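Local coordinates for putative oxidoreductase (Gluconobacter oxydans, PDB 3WJ7), which is a member of the short-chain dehydrogenase/reductase family and probably acts as a nicotinamide-dependent oxidoreductase on carbonyl substrates, at residues Ala28-Leu33 and Ala54-Glu59; Glu104-Leu109 and Gln163-Leu168; Gly131-Gly136 and Glu141-Ser146; Gln197-Cys202 and Ala333-His338; Asn216-Asp221 and Leu317-Arg322. All coordinates share one frame; numbering follows the deposited sequence.

Interaction 1. Residues Ala28-Leu33 and Ala54-Glu59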
# COMPACT_ATOMS: atom_id res chain seq x y z
N ALA A 28 -23.36 -20.42 4.63
CA ALA A 28 -23.56 -21.67 5.31
C ALA A 28 -24.04 -21.40 6.75
O ALA A 28 -24.88 -22.14 7.26
CB ALA A 28 -22.32 -22.51 5.27
N VAL A 29 -23.55 -20.31 7.35
CA VAL A 29 -23.99 -19.88 8.65
C VAL A 29 -25.50 -19.57 8.57
O VAL A 29 -26.28 -19.99 9.43
CB VAL A 29 -23.15 -18.69 9.16
CG1 VAL A 29 -23.88 -17.92 10.28
CG2 VAL A 29 -21.85 -19.20 9.72
N ALA A 30 -25.90 -18.86 7.52
CA ALA A 30 -27.29 -18.48 7.36
C ALA A 30 -28.21 -19.71 7.33
O ALA A 30 -29.21 -19.73 8.05
CB ALA A 30 -27.48 -17.66 6.11
N ARG A 31 -27.85 -20.72 6.54
CA ARG A 31 -28.67 -21.94 6.40
C ARG A 31 -28.89 -22.58 7.77
O ARG A 31 -30.01 -22.94 8.11
CB ARG A 31 -28.05 -22.97 5.42
CG ARG A 31 -28.17 -22.59 3.94
CD ARG A 31 -27.33 -23.49 3.02
NE ARG A 31 -26.74 -22.67 1.95
CZ ARG A 31 -25.43 -22.45 1.74
NH1 ARG A 31 -24.49 -23.03 2.47
NH2 ARG A 31 -25.06 -21.65 0.75
N VAL A 32 -27.82 -22.68 8.56
CA VAL A 32 -27.89 -23.31 9.88
C VAL A 32 -28.90 -22.57 10.79
O VAL A 32 -29.77 -23.19 11.40
CB VAL A 32 -26.48 -23.45 10.51
CG1 VAL A 32 -26.52 -23.70 12.02
CG2 VAL A 32 -25.70 -24.56 9.82
N LEU A 33 -28.77 -21.26 10.86
CA LEU A 33 -29.68 -20.41 11.61
C LEU A 33 -31.12 -20.58 11.16
O LEU A 33 -32.05 -20.61 12.00
CB LEU A 33 -29.28 -18.93 11.43
CG LEU A 33 -27.92 -18.63 12.03
CD1 LEU A 33 -27.57 -17.17 11.81
CD2 LEU A 33 -27.85 -19.01 13.50
N ALA A 54 -31.47 -16.79 -2.59
CA ALA A 54 -32.94 -16.88 -2.78
C ALA A 54 -33.55 -18.10 -2.07
O ALA A 54 -34.69 -18.05 -1.63
CB ALA A 54 -33.32 -16.83 -4.25
N GLU A 55 -32.76 -19.16 -1.95
CA GLU A 55 -33.01 -20.30 -1.05
C GLU A 55 -33.60 -19.97 0.32
O GLU A 55 -34.37 -20.75 0.88
CB GLU A 55 -31.71 -21.07 -0.81
CG GLU A 55 -31.72 -22.49 -1.34
CD GLU A 55 -30.43 -23.21 -1.01
OE1 GLU A 55 -29.79 -22.88 0.01
OE2 GLU A 55 -30.06 -24.12 -1.79
N LEU A 56 -33.22 -18.82 0.88
CA LEU A 56 -33.64 -18.44 2.22
C LEU A 56 -34.78 -17.44 2.16
O LEU A 56 -34.68 -16.40 1.51
CB LEU A 56 -32.47 -17.82 2.99
CG LEU A 56 -31.11 -18.54 2.97
CD1 LEU A 56 -29.98 -17.54 3.13
CD2 LEU A 56 -31.05 -19.62 4.03
N ASN A 57 -35.90 -17.76 2.80
CA ASN A 57 -36.92 -16.75 3.00
C ASN A 57 -36.28 -15.83 4.02
O ASN A 57 -35.99 -16.23 5.16
CB ASN A 57 -38.28 -17.34 3.45
CG ASN A 57 -38.20 -18.21 4.70
OD1 ASN A 57 -37.44 -19.18 4.75
ND2 ASN A 57 -39.00 -17.88 5.70
N ALA A 58 -35.99 -14.61 3.58
CA ALA A 58 -35.22 -13.69 4.40
C ALA A 58 -35.49 -12.23 4.05
O ALA A 58 -35.58 -11.86 2.87
CB ALA A 58 -33.74 -14.00 4.27
N GLU A 59 -35.62 -11.40 5.08
CA GLU A 59 -35.60 -9.97 4.82
C GLU A 59 -34.20 -9.60 4.27
O GLU A 59 -33.15 -10.11 4.72
CB GLU A 59 -35.94 -9.16 6.05
CG GLU A 59 -37.39 -9.24 6.50
CD GLU A 59 -37.55 -8.85 7.96
OE1 GLU A 59 -36.76 -7.99 8.44
OE2 GLU A 59 -38.47 -9.40 8.63
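Glu-55 OE1 comes to the edge of the Arg-31 guanidinium, near its plane, and lies 3.6 Å from Arg-31 NE, a long salt bridge. The carboxylate itself is steeply turned, its plane 80° from that of the guanidinium, and its order is poor, as befits a side chain at the surface. Its other oxygen, OE2, makes a salt bridge to Arg-188, whose guanidinium also lies close to that of Arg-31; one carboxylate therefore serves two arginines and would be expected to offset part of their combined charge. Arg-31 leaves helix 24-35 with CG beside its backbone N (chi1 -74°) and bends at chi3, which carries NE outward to Glu-55 while CG stays close to the helix. There Leu-56 crosses it at about a right angle, its CD2 4.1 Å from Arg-31 CG. The other leucine methyl, CD1, rests on Ala-30 CB at 3.9 Å. A buried apolar layer of Leu-56 and Ala-30 thus lies beneath a charged pair nearer the solvent, and no hydrogen bond joins the two segments. Leu-56 also packs on Leu-42 of strand 39-44, while Leu-33 of the helix reaches strands 15-18 and 39-44. The loop between strands 39-44 and 59-62 is in this way laid against the first helix of the Rossmann fold, the helix of its opening beta-alpha-beta crossover.

Interaction 2. Residues Glu104-Leu109 and Gln163-Leu168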
# COMPACT_ATOMS: atom_id res chain seq x y z
N GLU A 104 -12.31 -0.47 9.95
CA GLU A 104 -13.29 0.53 10.26
C GLU A 104 -14.70 0.04 10.09
O GLU A 104 -15.58 0.46 10.87
CB GLU A 104 -13.09 1.83 9.44
CG GLU A 104 -11.62 2.17 9.20
CD GLU A 104 -11.19 3.55 9.68
OE1 GLU A 104 -12.05 4.31 10.20
OE2 GLU A 104 -9.96 3.85 9.54
N GLY A 105 -14.94 -0.80 9.08
CA GLY A 105 -16.28 -1.33 8.80
C GLY A 105 -16.84 -2.12 9.98
O GLY A 105 -18.00 -1.95 10.40
N THR A 106 -15.98 -2.98 10.52
CA THR A 106 -16.27 -3.77 11.70
C THR A 106 -16.54 -2.89 12.93
O THR A 106 -17.43 -3.19 13.72
CB THR A 106 -15.08 -4.72 11.92
OG1 THR A 106 -15.09 -5.69 10.88
CG2 THR A 106 -15.10 -5.39 13.26
N ARG A 107 -15.75 -1.84 13.09
CA ARG A 107 -15.97 -0.88 14.14
C ARG A 107 -17.36 -0.20 13.92
O ARG A 107 -18.20 -0.20 14.82
CB ARG A 107 -14.81 0.12 14.20
CG ARG A 107 -14.84 1.08 15.38
CD ARG A 107 -13.80 2.19 15.20
NE ARG A 107 -13.71 3.05 16.39
CZ ARG A 107 -12.88 4.10 16.55
NH1 ARG A 107 -12.00 4.47 15.61
NH2 ARG A 107 -12.91 4.79 17.69
N ASN A 108 -17.65 0.31 12.72
CA ASN A 108 -18.95 0.90 12.52
C ASN A 108 -20.09 -0.12 12.88
O ASN A 108 -21.06 0.19 13.63
CB ASN A 108 -19.08 1.47 11.10
CG ASN A 108 -18.07 2.65 10.82
OD1 ASN A 108 -17.61 3.31 11.74
ND2 ASN A 108 -17.75 2.88 9.54
N LEU A 109 -19.98 -1.35 12.37
CA LEU A 109 -21.00 -2.30 12.59
C LEU A 109 -21.17 -2.53 14.11
O LEU A 109 -22.31 -2.48 14.62
CB LEU A 109 -20.69 -3.62 11.90
CG LEU A 109 -21.80 -4.66 12.10
CD1 LEU A 109 -23.09 -4.16 11.46
CD2 LEU A 109 -21.39 -6.00 11.50
N GLN A 163 -8.62 -7.19 17.27
CA GLN A 163 -8.23 -6.35 18.42
C GLN A 163 -9.26 -5.27 18.67
O GLN A 163 -9.54 -4.96 19.82
CB GLN A 163 -6.83 -5.74 18.29
CG GLN A 163 -5.69 -6.74 18.41
CD GLN A 163 -5.70 -7.52 19.72
OE1 GLN A 163 -5.83 -8.73 19.73
NE2 GLN A 163 -5.57 -6.82 20.84
N GLU A 164 -9.84 -4.72 17.60
CA GLU A 164 -10.90 -3.76 17.75
C GLU A 164 -12.09 -4.31 18.53
O GLU A 164 -12.61 -3.66 19.42
CB GLU A 164 -11.38 -3.27 16.39
CG GLU A 164 -10.76 -1.96 15.97
CD GLU A 164 -11.54 -0.72 16.45
OE1 GLU A 164 -11.94 -0.62 17.65
OE2 GLU A 164 -11.74 0.18 15.59
N VAL A 165 -12.54 -5.50 18.15
CA VAL A 165 -13.65 -6.09 18.84
C VAL A 165 -13.27 -6.26 20.33
O VAL A 165 -14.06 -5.86 21.21
CB VAL A 165 -14.09 -7.40 18.17
CG1 VAL A 165 -15.18 -8.05 19.00
CG2 VAL A 165 -14.58 -7.14 16.76
N LEU A 166 -12.09 -6.80 20.62
CA LEU A 166 -11.69 -6.95 22.05
C LEU A 166 -11.65 -5.61 22.81
O LEU A 166 -11.91 -5.58 24.03
CB LEU A 166 -10.37 -7.74 22.25
CG LEU A 166 -10.45 -9.18 21.76
CD1 LEU A 166 -9.07 -9.78 21.57
CD2 LEU A 166 -11.30 -10.06 22.65
N ARG A 167 -11.36 -4.51 22.10
CA ARG A 167 -11.29 -3.20 22.75
C ARG A 167 -12.72 -2.80 23.10
O ARG A 167 -13.03 -2.47 24.24
CB ARG A 167 -10.56 -2.16 21.85
CG ARG A 167 -10.10 -0.86 22.53
CD ARG A 167 -9.87 0.36 21.59
NE ARG A 167 -10.68 0.36 20.36
CZ ARG A 167 -11.81 1.04 20.11
NH1 ARG A 167 -12.40 1.86 21.02
NH2 ARG A 167 -12.37 0.87 18.92
N LEU A 168 -13.63 -2.93 22.13
CA LEU A 168 -15.02 -2.62 22.37
C LEU A 168 -15.69 -3.53 23.37
O LEU A 168 -16.60 -3.10 24.06
CB LEU A 168 -15.81 -2.60 21.05
CG LEU A 168 -15.37 -1.53 20.04
CD1 LEU A 168 -15.95 -1.83 18.67
CD2 LEU A 168 -15.81 -0.15 20.49
O HOH W 1 -14.43 3.03 19.72
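Glu-164 OE2 sits against the aliphatic chain of Arg-107, the two side chains crossing at a slant, and lies 3.6 Å from Arg-107 NE. The oxygen stands well out of the guanidinium plane and no N-H points at it, so the attraction is one of charge alone. Arg-107 is fully extended, with CG trans to the backbone N (chi1 -173°), which carries its guanidinium out to Arg-167. These like charges come close, Arg-107 NE 3.6 Å from Arg-167 NH2; the pairing of Glu-164 with Arg-167 is doubtful in the model. A water links the two arginines, accepting from Arg-107 NH2 at 3.1 Å and from Arg-167 NH1 at 2.7 Å. Arg-167 NH1 has a further salt bridge to Glu-171. A glutamine at Glu-164 removes the carboxylate charge beside them, and the two guanidinium groups would probably move apart. Deeper in the interface Thr-106 CG2 touches Val-165 CG2 at 3.9 Å; the threonine hydroxyl bonds to Asn-102 O of its own helix and to His-83 NE2 of strand 78-83. Leu-168 packs on Met-110 and Leu-111, and on the side toward the sheet Val-165 reaches Ile-178. Helices 95-115 and 153-172, the latter beginning at the family's YxxxK motif, run at 27°, their axes 9.9 Å apart at the closest. The contact is thus apolar toward the sheet and ionic along its outer rim, where solvent would be expected to weaken the charge pairing.

Interaction 3. Residues Gly131-Gly136 and Glu141-Ser146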
# COMPACT_ATOMS: atom_id res chain seq x y z
N GLY A 131 -2.13 -16.46 17.61
CA GLY A 131 -0.67 -16.66 17.74
C GLY A 131 -0.25 -18.03 17.26
O GLY A 131 -1.08 -18.90 17.10
N LEU A 132 1.05 -18.22 17.01
CA LEU A 132 1.60 -19.52 16.66
C LEU A 132 2.71 -20.01 17.57
O LEU A 132 3.47 -19.22 18.13
CB LEU A 132 2.14 -19.53 15.23
CG LEU A 132 1.10 -19.24 14.17
CD1 LEU A 132 1.77 -18.90 12.84
CD2 LEU A 132 0.15 -20.42 14.04
N ARG A 133 2.80 -21.32 17.67
CA ARG A 133 3.88 -21.99 18.35
C ARG A 133 5.02 -22.35 17.38
O ARG A 133 4.82 -22.44 16.15
CB ARG A 133 3.32 -23.25 18.98
CG ARG A 133 2.67 -23.00 20.33
CD ARG A 133 1.94 -24.25 20.76
NE ARG A 133 1.94 -24.44 22.21
CZ ARG A 133 2.93 -25.01 22.88
NH1 ARG A 133 4.02 -25.43 22.26
NH2 ARG A 133 2.83 -25.14 24.19
N SER A 134 6.23 -22.54 17.91
CA SER A 134 7.37 -22.84 17.06
C SER A 134 7.72 -24.31 17.05
O SER A 134 8.19 -24.84 16.06
CB SER A 134 8.57 -22.02 17.49
OG SER A 134 8.18 -20.66 17.54
N ASP A 135 7.47 -24.97 18.18
CA ASP A 135 7.74 -26.38 18.37
C ASP A 135 6.71 -27.29 17.65
O ASP A 135 6.68 -28.50 17.88
CB ASP A 135 7.69 -26.67 19.87
CG ASP A 135 6.32 -26.32 20.46
OD1 ASP A 135 5.61 -25.49 19.87
OD2 ASP A 135 5.94 -26.89 21.50
N GLY A 136 5.82 -26.70 16.86
CA GLY A 136 4.87 -27.49 16.08
C GLY A 136 3.77 -28.18 16.86
O GLY A 136 3.08 -29.05 16.32
N GLU A 141 -6.32 -20.44 21.83
CA GLU A 141 -6.78 -19.08 22.15
C GLU A 141 -5.85 -18.30 23.11
O GLU A 141 -5.96 -17.09 23.20
CB GLU A 141 -8.20 -19.13 22.73
CG GLU A 141 -9.26 -19.81 21.86
CD GLU A 141 -9.24 -21.35 21.84
OE1 GLU A 141 -8.21 -21.99 22.22
OE2 GLU A 141 -10.28 -21.92 21.39
N THR A 142 -4.93 -18.98 23.79
CA THR A 142 -4.03 -18.39 24.82
C THR A 142 -2.64 -18.04 24.29
O THR A 142 -1.88 -17.31 24.96
CB THR A 142 -3.81 -19.42 25.93
OG1 THR A 142 -5.08 -19.79 26.47
CG2 THR A 142 -2.93 -18.87 27.06
N THR A 143 -2.29 -18.58 23.12
CA THR A 143 -0.95 -18.44 22.55
C THR A 143 -0.68 -16.93 22.37
O THR A 143 -1.50 -16.20 21.85
CB THR A 143 -0.84 -19.28 21.25
OG1 THR A 143 -1.37 -20.60 21.48
CG2 THR A 143 0.59 -19.40 20.75
N PRO A 144 0.46 -16.43 22.88
CA PRO A 144 0.65 -14.96 22.73
C PRO A 144 0.80 -14.55 21.28
O PRO A 144 1.41 -15.27 20.50
CB PRO A 144 1.95 -14.66 23.50
CG PRO A 144 2.62 -16.00 23.70
CD PRO A 144 1.57 -17.09 23.60
N VAL A 145 0.24 -13.40 20.93
CA VAL A 145 0.40 -12.87 19.60
C VAL A 145 0.89 -11.47 19.73
O VAL A 145 0.39 -10.73 20.54
CB VAL A 145 -0.94 -12.68 18.85
CG1 VAL A 145 -0.81 -13.28 17.46
CG2 VAL A 145 -2.15 -13.19 19.66
N SER A 146 1.79 -11.07 18.87
CA SER A 146 2.15 -9.67 18.85
C SER A 146 2.07 -9.14 17.41
O SER A 146 2.47 -9.86 16.49
CB SER A 146 3.52 -9.48 19.52
OG SER A 146 4.37 -8.67 18.74
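Thr-143 and Gly-131 press together two limbs of the long connection between strand 120-124 and helix 153-172 of the Rossmann fold. Neither limb is helix or strand, and no hydrogen bond passes between them. From its root outward, Thr-143 first brings CB to 4.2 Å from Gly-131 O. At the branch the two ends part. OG1, set beside the backbone N (chi1 -48°), stays with its own limb and bonds to Asp-140 N. The methyl CG2 goes across: it lies 3.8 Å from Gly-131 C and 3.9 Å from Leu-132 C, then meets the Arg-133 chain at about a right angle, at CG. Beyond that point Arg-133 bends at chi3, and its NH1 makes a salt bridge with Asp-135 OD2, the carboxyl carbon lying in the guanidinium plane at its edge. Leu-132 points the other way and packs on Lys-304 and Phe-308. At Gly-131 a beta carbon would run into Pro-144 O, which stands 3.7 Å from Gly-131 CA, so the close approach needs glycine. Val-145 CG1 reaches the same backbone from another direction, 3.4 Å from Gly-131 CA and equally near Gly-131 N.

Interaction 4. Residues Gln197-Cys202 and Ala333-His338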
# COMPACT_ATOMS: atom_id res chain seq x y z
N GLN A 197 -9.45 -23.60 -4.88
CA GLN A 197 -8.89 -23.48 -6.21
C GLN A 197 -7.74 -24.46 -6.24
O GLN A 197 -7.58 -25.23 -7.22
CB GLN A 197 -8.51 -22.02 -6.55
CG GLN A 197 -8.04 -21.70 -7.99
CD GLN A 197 -8.96 -22.25 -9.10
OE1 GLN A 197 -10.08 -21.77 -9.31
NE2 GLN A 197 -8.48 -23.28 -9.80
N MET A 198 -6.98 -24.50 -5.15
CA MET A 198 -5.95 -25.56 -5.01
C MET A 198 -6.51 -26.99 -5.15
O MET A 198 -5.91 -27.83 -5.81
CB MET A 198 -5.24 -25.45 -3.69
CG MET A 198 -4.02 -24.54 -3.69
SD MET A 198 -3.59 -24.32 -1.95
CE MET A 198 -1.85 -24.62 -1.93
N ILE A 199 -7.67 -27.25 -4.57
CA ILE A 199 -8.22 -28.61 -4.60
C ILE A 199 -8.68 -28.91 -6.01
O ILE A 199 -8.44 -29.99 -6.51
CB ILE A 199 -9.37 -28.80 -3.59
CG1 ILE A 199 -8.78 -28.96 -2.20
CG2 ILE A 199 -10.27 -29.95 -3.98
CD1 ILE A 199 -9.57 -28.18 -1.16
N LEU A 200 -9.31 -27.93 -6.64
CA LEU A 200 -9.68 -28.01 -8.04
C LEU A 200 -8.45 -28.24 -8.98
O LEU A 200 -8.47 -29.15 -9.79
CB LEU A 200 -10.37 -26.71 -8.38
CG LEU A 200 -11.52 -26.56 -9.35
CD1 LEU A 200 -12.61 -27.56 -9.01
CD2 LEU A 200 -12.01 -25.10 -9.28
N ASP A 201 -7.40 -27.42 -8.87
CA ASP A 201 -6.22 -27.57 -9.74
C ASP A 201 -5.68 -28.96 -9.62
O ASP A 201 -5.34 -29.60 -10.62
CB ASP A 201 -5.08 -26.62 -9.36
CG ASP A 201 -5.40 -25.13 -9.55
OD1 ASP A 201 -6.20 -24.74 -10.42
OD2 ASP A 201 -4.82 -24.33 -8.80
N CYS A 202 -5.59 -29.41 -8.37
CA CYS A 202 -5.08 -30.72 -8.04
C CYS A 202 -5.96 -31.87 -8.57
O CYS A 202 -5.46 -32.76 -9.27
CB CYS A 202 -4.90 -30.83 -6.53
SG CYS A 202 -4.29 -32.43 -5.96
N ALA A 333 -16.98 -33.59 -4.83
CA ALA A 333 -18.21 -34.10 -5.45
C ALA A 333 -18.99 -32.91 -6.02
O ALA A 333 -19.52 -32.94 -7.14
CB ALA A 333 -19.08 -34.91 -4.47
N TRP A 334 -19.03 -31.83 -5.26
CA TRP A 334 -19.70 -30.65 -5.72
C TRP A 334 -19.01 -30.06 -6.98
O TRP A 334 -19.68 -29.77 -7.98
CB TRP A 334 -19.78 -29.64 -4.61
CG TRP A 334 -20.72 -28.59 -4.90
CD1 TRP A 334 -22.07 -28.55 -4.57
CD2 TRP A 334 -20.44 -27.38 -5.59
NE1 TRP A 334 -22.62 -27.38 -5.02
CE2 TRP A 334 -21.65 -26.64 -5.64
CE3 TRP A 334 -19.29 -26.85 -6.18
CZ2 TRP A 334 -21.72 -25.38 -6.25
CZ3 TRP A 334 -19.36 -25.60 -6.77
CH2 TRP A 334 -20.57 -24.88 -6.81
N PHE A 335 -17.68 -29.92 -6.96
CA PHE A 335 -17.00 -29.43 -8.16
C PHE A 335 -17.28 -30.26 -9.44
O PHE A 335 -17.36 -29.68 -10.53
CB PHE A 335 -15.49 -29.33 -7.95
CG PHE A 335 -15.07 -28.29 -6.96
CD1 PHE A 335 -15.57 -26.99 -7.03
CD2 PHE A 335 -14.11 -28.58 -6.01
CE1 PHE A 335 -15.14 -26.03 -6.14
CE2 PHE A 335 -13.70 -27.62 -5.08
CZ PHE A 335 -14.21 -26.34 -5.16
N ARG A 336 -17.41 -31.59 -9.31
CA ARG A 336 -17.63 -32.48 -10.46
C ARG A 336 -19.03 -32.28 -11.06
O ARG A 336 -19.18 -32.06 -12.26
CB ARG A 336 -17.42 -33.93 -10.05
CG ARG A 336 -16.91 -34.84 -11.16
CD ARG A 336 -16.31 -36.12 -10.56
NE ARG A 336 -14.92 -36.34 -10.99
CZ ARG A 336 -13.93 -36.74 -10.20
NH1 ARG A 336 -14.15 -36.96 -8.91
NH2 ARG A 336 -12.71 -36.91 -10.69
N GLN A 337 -20.04 -32.32 -10.19
CA GLN A 337 -21.43 -32.08 -10.58
C GLN A 337 -21.69 -30.70 -11.14
O GLN A 337 -22.65 -30.51 -11.88
CB GLN A 337 -22.36 -32.26 -9.37
CG GLN A 337 -22.36 -33.65 -8.79
CD GLN A 337 -23.00 -33.68 -7.42
OE1 GLN A 337 -23.71 -32.75 -7.05
NE2 GLN A 337 -22.73 -34.74 -6.66
N HIS A 338 -20.87 -29.72 -10.78
CA HIS A 338 -21.19 -28.34 -11.15
C HIS A 338 -20.28 -27.84 -12.26
O HIS A 338 -20.24 -26.65 -12.55
CB HIS A 338 -21.27 -27.44 -9.91
CG HIS A 338 -22.48 -27.73 -9.06
ND1 HIS A 338 -23.58 -26.89 -9.02
CD2 HIS A 338 -22.79 -28.79 -8.28
CE1 HIS A 338 -24.50 -27.41 -8.22
NE2 HIS A 338 -24.05 -28.56 -7.76
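Helix 194-203 and the C-terminal helix 324-337 meet in what is probably the substrate-binding part of an extended SDR, joining the middle of the chain to its end. Leu-200 CD1 stands over one face of the Phe-335 ring, 3.6 Å from the centroid and 24° off the ring normal, a CH-pi contact displaced toward the CB side of the ring; its nearest ring atom is Phe-335 CG, at 3.3 Å. The leucine's CB does not aim at the other helix; the end of the chain swings CD1 over. Ile-199 approaches differently: its CG2 comes to the ring edge, 4.3 Å from Phe-335 CE2. Phe-335 keeps CG beside its backbone N (chi1 -67°), which turns the ring out to its two partners, and all three side chains are buried. Arg-340, just past the helix end, packs on both Leu-200 and Phe-335. An alanine at Phe-335 removes the ring face under Leu-200 CD1, and the leucine would probably be free to turn into the gap left beside Ile-199. Within helix 194-203 Gln-197 NE2 donates to Asp-201 OD1 at 2.8 Å, from above the carboxylate plane. Between these segments the contact is thus apolar, a CH-pi touch and methyl packing with no hydrogen bond, while toward the second subunit a salt bridge, Asp-201 OD2 to Arg-296 of that subunit, joins packing such as Met-198 on its Trp-283.

Interaction 5. Residues Asn216-Asp221 and Leu317-Arg322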
# COMPACT_ATOMS: atom_id res chain seq x y z
N ASN A 216 -4.88 -26.16 8.96
CA ASN A 216 -5.93 -26.83 9.64
C ASN A 216 -7.13 -26.65 8.75
O ASN A 216 -7.53 -25.51 8.50
CB ASN A 216 -6.17 -26.12 10.96
CG ASN A 216 -7.22 -26.78 11.84
OD1 ASN A 216 -8.38 -26.90 11.46
ND2 ASN A 216 -6.82 -27.14 13.04
N ILE A 217 -7.71 -27.77 8.30
CA ILE A 217 -8.92 -27.78 7.48
C ILE A 217 -10.17 -28.16 8.27
O ILE A 217 -10.12 -28.99 9.18
CB ILE A 217 -8.71 -28.66 6.24
CG1 ILE A 217 -7.91 -27.80 5.26
CG2 ILE A 217 -10.03 -29.06 5.59
CD1 ILE A 217 -7.16 -28.59 4.26
N VAL A 218 -11.29 -27.53 7.92
CA VAL A 218 -12.49 -27.65 8.68
C VAL A 218 -13.64 -27.60 7.74
O VAL A 218 -13.66 -26.78 6.84
CB VAL A 218 -12.66 -26.50 9.70
CG1 VAL A 218 -12.62 -25.13 9.00
CG2 VAL A 218 -13.92 -26.70 10.50
N HIS A 219 -14.60 -28.50 7.93
CA HIS A 219 -15.76 -28.51 7.07
C HIS A 219 -16.47 -27.17 7.26
O HIS A 219 -16.64 -26.72 8.39
CB HIS A 219 -16.68 -29.68 7.41
CG HIS A 219 -17.60 -30.05 6.30
ND1 HIS A 219 -18.60 -29.21 5.86
CD2 HIS A 219 -17.64 -31.15 5.50
CE1 HIS A 219 -19.21 -29.77 4.82
NE2 HIS A 219 -18.65 -30.94 4.59
N VAL A 220 -16.86 -26.55 6.16
CA VAL A 220 -17.60 -25.30 6.15
C VAL A 220 -18.89 -25.40 6.97
O VAL A 220 -19.27 -24.45 7.66
CB VAL A 220 -17.90 -24.81 4.71
CG1 VAL A 220 -19.01 -25.62 4.06
CG2 VAL A 220 -18.30 -23.35 4.68
N ASP A 221 -19.54 -26.55 6.90
CA ASP A 221 -20.80 -26.78 7.67
C ASP A 221 -20.53 -26.91 9.17
O ASP A 221 -21.40 -26.67 9.99
CB ASP A 221 -21.57 -27.97 7.12
CG ASP A 221 -22.20 -27.66 5.74
OD1 ASP A 221 -22.60 -26.51 5.54
OD2 ASP A 221 -22.30 -28.55 4.86
N LEU A 317 -18.53 -26.10 24.28
CA LEU A 317 -19.66 -25.82 23.38
C LEU A 317 -20.29 -27.05 22.82
O LEU A 317 -21.36 -26.96 22.22
CB LEU A 317 -19.25 -24.91 22.19
CG LEU A 317 -18.60 -23.52 22.30
CD1 LEU A 317 -18.70 -22.90 20.92
CD2 LEU A 317 -19.21 -22.57 23.32
N GLY A 318 -19.60 -28.18 22.96
CA GLY A 318 -19.98 -29.42 22.26
C GLY A 318 -19.91 -29.34 20.74
O GLY A 318 -20.77 -29.87 20.03
N TYR A 319 -18.87 -28.66 20.24
CA TYR A 319 -18.50 -28.58 18.83
C TYR A 319 -17.91 -29.90 18.35
O TYR A 319 -17.01 -30.41 18.99
CB TYR A 319 -17.43 -27.49 18.71
CG TYR A 319 -16.77 -27.32 17.37
CD1 TYR A 319 -17.53 -27.02 16.22
CD2 TYR A 319 -15.40 -27.42 17.25
CE1 TYR A 319 -16.93 -26.84 14.98
CE2 TYR A 319 -14.78 -27.24 16.03
CZ TYR A 319 -15.54 -26.93 14.92
OH TYR A 319 -14.92 -26.79 13.74
N ALA A 320 -18.38 -30.44 17.23
CA ALA A 320 -17.92 -31.79 16.82
C ALA A 320 -17.56 -31.82 15.35
O ALA A 320 -18.35 -32.28 14.53
CB ALA A 320 -19.00 -32.86 17.14
N PRO A 321 -16.37 -31.31 15.00
CA PRO A 321 -15.99 -31.22 13.58
C PRO A 321 -15.81 -32.61 12.94
O PRO A 321 -15.23 -33.48 13.54
CB PRO A 321 -14.64 -30.47 13.62
CG PRO A 321 -14.09 -30.81 14.96
CD PRO A 321 -15.26 -30.95 15.90
N ARG A 322 -16.35 -32.83 11.74
CA ARG A 322 -16.12 -34.10 11.07
C ARG A 322 -14.70 -34.08 10.50
O ARG A 322 -14.02 -33.06 10.56
CB ARG A 322 -17.25 -34.44 10.07
CG ARG A 322 -17.23 -33.70 8.76
CD ARG A 322 -18.24 -32.58 8.79
NE ARG A 322 -19.36 -32.72 7.87
CZ ARG A 322 -20.44 -31.95 7.94
NH1 ARG A 322 -20.54 -31.01 8.90
NH2 ARG A 322 -21.42 -32.09 7.07
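Where strand 214-219 passes into helix 220-233, the end-to-end directions of Val-218 to Asp-221 and of Tyr-319 to Arg-322 are 102° apart, with His-219 CA 6.9 Å from Arg-322 CA. His-219 holds the N-cap position of the helix: its ND1 accepts from Asp-221 N at 3.0 Å, with the donor in the ring plane. Its NE2 bonds to Asp-330, and bonds at both nitrogens fix the rotation of the ring. On one face of this ring the Arg-322 guanidinium lies flat, centres 3.7 Å apart and planes at 18°, with Arg-322 NE 3.3 Å from His-219 CD2. Arg-322 gets there by turning back over its own backbone, CG lodged between N and the carbonyl carbon (chi1 77°), and bending again at chi2 and chi3. Its NH1 forms a salt bridge with Asp-222, while Asp-221 OD2 stays 4.3 Å from Arg-322 NH2, beyond a salt bridge. Farther along, Tyr-319 crosses Val-218 at about a right angle, its OH 3.4 Å from Val-218 CG2 and bonded to Gly-243 O. An ND1 that accepts leaves the proton to NE2, consistent with a neutral imidazole, which would probably tolerate a cationic guanidinium on its face.

Overall arrangement
Interactions 4 and 5 are buried, interactions 1 and 2 partly so, and interaction 3 lies at the surface. Interactions 1 and 2 set a loop and a helix against helices of the Rossmann part, with centres 25 Å apart; in both, charged groups ride over apolar packing. Interaction 3, nested within the chain loop that interaction 2 closes, joins irregular segments by backbone and methyl contacts. Interactions 4 and 5 tie the C-terminal region to the middle of the chain, one by an aromatic face and aliphatic methyls, the other by a cation on a ring. Interactions 1 and 5 touch, Ala-28 CB packing against Val-220 CG2.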